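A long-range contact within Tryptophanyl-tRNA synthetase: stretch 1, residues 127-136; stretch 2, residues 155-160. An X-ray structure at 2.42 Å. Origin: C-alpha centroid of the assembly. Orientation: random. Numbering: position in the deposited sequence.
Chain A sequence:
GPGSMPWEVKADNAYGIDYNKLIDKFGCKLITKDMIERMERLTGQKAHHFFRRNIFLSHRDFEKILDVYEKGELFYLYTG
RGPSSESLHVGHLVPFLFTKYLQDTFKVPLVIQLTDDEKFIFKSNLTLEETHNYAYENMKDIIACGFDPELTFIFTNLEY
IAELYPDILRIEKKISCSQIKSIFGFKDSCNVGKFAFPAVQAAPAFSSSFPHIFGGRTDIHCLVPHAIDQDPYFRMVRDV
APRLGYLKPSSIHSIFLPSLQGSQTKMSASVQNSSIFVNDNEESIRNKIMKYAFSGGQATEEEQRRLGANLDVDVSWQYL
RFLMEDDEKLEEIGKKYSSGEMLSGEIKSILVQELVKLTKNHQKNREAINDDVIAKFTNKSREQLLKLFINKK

Stretch 1, residues 127-136: TLEETHNYAY
Stretch 2, residues 155-160: FTNLEY

Two short segments of tryptophanyl-tRNA synthetase, at least 20 residues apart wherever they touch, pack side chain against side chain and bury 299 Å² in total. Stretch 1 is a helix from Leu128 through Tyr136, preceded by Thr127. Stretch 2 is the end of a strand, Phe155 and Thr156, turning into a helix that starts at Asn157. The register is set by two CA pairs: His132 to Leu158 at 7.8 Å and Ala135 to Thr156 at 7.1 Å. Going forward along stretch 1 thus means going backward from Leu158 to Thr156.

Thr127, extended at phi/psi -129/166, is the N-cap of the first helix. With chi1 p (62°), its OG1 accepts a weak bond from Glu130 N at 3.4 Å and donates to Glu130 OE1 at 3.0 Å. Threonine suits this position because its short hydroxyl can reach a backbone NH left unpaired in the first turn. From here the backbone is regular, with phi between -58 and -74° and psi between -31 and -48°; bonds such as His132 N to Leu128 O (2.8 Å) and Ala135 N to Thr131 O (2.9 Å) hold it.

Leu128 points toward stretch 2. Its m,t rotamer (chi1 -76°, chi2 -179°) brings CD1 to 4.2 Å from CD1 of Leu158, itself m,t (-81°, -160°), an apolar contact between two branched side chains. Glu129, Glu130 and Thr131 make no contact across the interface; Thr131, chi1 m, instead donates from OG1 to Thr127 O at 2.6 Å, satisfying its hydroxyl within its own helix.

One turn after Leu128, His132 leaves its backbone sideways, but chi1 t (-173°) and chi2 66° carry the ring to the other stretch. Its CE1 lies 3.5 Å from Glu159 OE2 and 4.2 Å from Thr156 OG1, both near the ring plane at its edge, while ND1 is 4.4 Å from Leu158 CB. The imidazole suits this mixed setting, being flat enough to fit beside aliphatic carbon and polar enough to have oxygens at its rim.

Asn133 and Tyr134 lie out of reach. Ala135 points toward stretch 2, and its CB sits 4.0 Å from Thr156 CG2, a small methyl meeting a methyl where the two backbones come close.

Tyr136 also starts sideways, with chi1 -95° between wells and chi2 -107°. Its CE2 lies 3.6 Å from Thr156 CG2, and its OH donates to Glu159 OE1 at 2.6 Å, the one hydrogen bond across the interface. The short distance fits a phenol meeting a carboxylate, a strong acceptor. Glu159 reaches it with chi1 m (-81°), chi2 t (172°) and chi3 -6°.

Thr156 (phi/psi -97/150, chi1 p at 81°) serves two purposes: its methyl packs against Ala135 and Tyr136, while OG1 caps the second helix by accepting a weak bond from Glu159 N at 3.2 Å. Phe155 points away, and Asn157 and Tyr160 are out of reach.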

# COMPACT_ATOMS: atom_id res chain seq x y z
N THR A 127 12.73 -7.36 -10.24
CA THR A 127 12.44 -7.81 -8.89
C THR A 127 12.69 -6.68 -7.91
O THR A 127 13.34 -5.71 -8.22
CB THR A 127 13.35 -8.94 -8.53
OG1 THR A 127 14.70 -8.47 -8.54
CG2 THR A 127 13.18 -10.07 -9.51
N LEU A 128 12.19 -6.84 -6.69
CA LEU A 128 12.29 -5.79 -5.69
C LEU A 128 13.69 -5.69 -5.16
O LEU A 128 14.14 -4.60 -4.80
CB LEU A 128 11.30 -6.03 -4.54
CG LEU A 128 9.85 -5.70 -4.86
CD1 LEU A 128 9.02 -5.98 -3.61
CD2 LEU A 128 9.70 -4.28 -5.32
N GLU A 129 14.40 -6.82 -5.13
CA GLU A 129 15.81 -6.81 -4.75
C GLU A 129 16.64 -5.91 -5.67
O GLU A 129 17.45 -5.11 -5.20
CB GLU A 129 16.40 -8.21 -4.76
CG GLU A 129 17.71 -8.31 -4.00
CD GLU A 129 18.48 -9.56 -4.33
OE1 GLU A 129 17.84 -10.61 -4.57
OE2 GLU A 129 19.73 -9.50 -4.36
N GLU A 130 16.43 -6.06 -6.97
CA GLU A 130 17.15 -5.26 -7.96
C GLU A 130 16.74 -3.79 -7.92
O GLU A 130 17.59 -2.90 -7.98
CB GLU A 130 16.91 -5.81 -9.36
CG GLU A 130 17.56 -7.20 -9.60
CD GLU A 130 17.14 -7.81 -10.92
OE1 GLU A 130 15.94 -7.92 -11.18
OE2 GLU A 130 18.03 -8.19 -11.69
N THR A 131 15.43 -3.57 -7.81
CA THR A 131 14.86 -2.25 -7.78
C THR A 131 15.28 -1.48 -6.53
O THR A 131 15.44 -0.25 -6.56
CB THR A 131 13.32 -2.30 -7.81
OG1 THR A 131 12.89 -3.21 -8.82
CG2 THR A 131 12.81 -0.98 -8.22
N HIS A 132 15.45 -2.21 -5.44
CA HIS A 132 15.83 -1.60 -4.18
C HIS A 132 17.28 -1.17 -4.27
O HIS A 132 17.59 -0.03 -3.94
CB HIS A 132 15.60 -2.57 -3.03
CG HIS A 132 15.81 -1.97 -1.68
ND1 HIS A 132 15.01 -0.98 -1.17
CD2 HIS A 132 16.75 -2.22 -0.73
CE1 HIS A 132 15.44 -0.63 0.03
NE2 HIS A 132 16.50 -1.37 0.32
N ASN A 133 18.16 -2.07 -4.75
CA ASN A 133 19.58 -1.74 -4.98
C ASN A 133 19.77 -0.61 -6.00
O ASN A 133 20.61 0.30 -5.79
CB ASN A 133 20.37 -2.96 -5.43
CG ASN A 133 20.41 -4.06 -4.38
OD1 ASN A 133 20.20 -3.82 -3.18
ND2 ASN A 133 20.68 -5.28 -4.82
N TYR A 134 19.01 -0.67 -7.10
CA TYR A 134 19.09 0.33 -8.14
C TYR A 134 18.66 1.68 -7.57
O TYR A 134 19.15 2.72 -7.98
CB TYR A 134 18.15 0.02 -9.29
CG TYR A 134 18.51 -1.09 -10.25
CD1 TYR A 134 19.70 -1.81 -10.15
CD2 TYR A 134 17.63 -1.40 -11.28
CE1 TYR A 134 19.99 -2.84 -11.05
CE2 TYR A 134 17.90 -2.43 -12.18
CZ TYR A 134 19.08 -3.14 -12.07
OH TYR A 134 19.34 -4.14 -12.97
N ALA A 135 17.69 1.63 -6.65
CA ALA A 135 17.27 2.81 -5.92
C ALA A 135 18.42 3.45 -5.16
O ALA A 135 18.61 4.66 -5.24
CB ALA A 135 16.16 2.47 -4.96
N TYR A 136 19.19 2.65 -4.44
CA TYR A 136 20.25 3.21 -3.60
C TYR A 136 21.41 3.78 -4.41
O TYR A 136 21.97 4.81 -4.04
CB TYR A 136 20.70 2.26 -2.48
CG TYR A 136 19.94 2.59 -1.21
CD1 TYR A 136 20.55 3.23 -0.13
CD2 TYR A 136 18.57 2.35 -1.13
CE1 TYR A 136 19.80 3.57 1.02
CE2 TYR A 136 17.83 2.68 -0.00
CZ TYR A 136 18.44 3.28 1.06
OH TYR A 136 17.65 3.59 2.15
N PHE A 155 13.92 9.31 -0.14
CA PHE A 155 13.39 8.08 0.39
C PHE A 155 12.92 7.11 -0.70
O PHE A 155 12.52 7.53 -1.80
CB PHE A 155 12.20 8.38 1.32
CG PHE A 155 11.02 9.01 0.63
CD1 PHE A 155 10.91 10.39 0.49
CD2 PHE A 155 10.00 8.21 0.10
CE1 PHE A 155 9.83 10.95 -0.14
CE2 PHE A 155 8.93 8.76 -0.54
CZ PHE A 155 8.84 10.14 -0.67
N THR A 156 12.96 5.82 -0.39
CA THR A 156 12.37 4.82 -1.26
C THR A 156 10.97 4.47 -0.76
O THR A 156 10.72 4.50 0.44
CB THR A 156 13.19 3.51 -1.32
OG1 THR A 156 12.92 2.68 -0.17
CG2 THR A 156 14.69 3.81 -1.45
N ASN A 157 10.08 4.10 -1.67
CA ASN A 157 8.75 3.70 -1.26
C ASN A 157 8.77 2.47 -0.35
O ASN A 157 7.99 2.38 0.57
CB ASN A 157 7.85 3.46 -2.47
CG ASN A 157 7.36 4.73 -3.10
OD1 ASN A 157 7.34 5.78 -2.47
ND2 ASN A 157 6.96 4.65 -4.35
N LEU A 158 9.68 1.54 -0.57
CA LEU A 158 9.71 0.36 0.30
C LEU A 158 10.02 0.74 1.75
O LEU A 158 9.65 0.03 2.69
CB LEU A 158 10.68 -0.71 -0.21
CG LEU A 158 10.12 -1.63 -1.33
CD1 LEU A 158 10.92 -2.93 -1.46
CD2 LEU A 158 8.70 -2.00 -1.11
N GLU A 159 10.70 1.87 1.95
CA GLU A 159 11.11 2.23 3.29
C GLU A 159 10.25 3.26 3.97
O GLU A 159 10.25 3.32 5.18
CB GLU A 159 12.57 2.61 3.29
CG GLU A 159 13.43 1.36 3.33
CD GLU A 159 14.88 1.63 3.16
OE1 GLU A 159 15.26 2.79 2.90
OE2 GLU A 159 15.65 0.66 3.29
N TYR A 160 9.48 4.03 3.19
CA TYR A 160 8.68 5.14 3.71
C TYR A 160 7.19 4.93 3.51
O TYR A 160 6.40 5.82 3.79
CB TYR A 160 9.11 6.44 3.03
CG TYR A 160 8.62 7.72 3.69
CD1 TYR A 160 9.08 8.10 4.94
CD2 TYR A 160 7.74 8.57 3.04
CE1 TYR A 160 8.64 9.27 5.54
CE2 TYR A 160 7.28 9.72 3.63
CZ TYR A 160 7.75 10.08 4.88
OH TYR A 160 7.31 11.24 5.47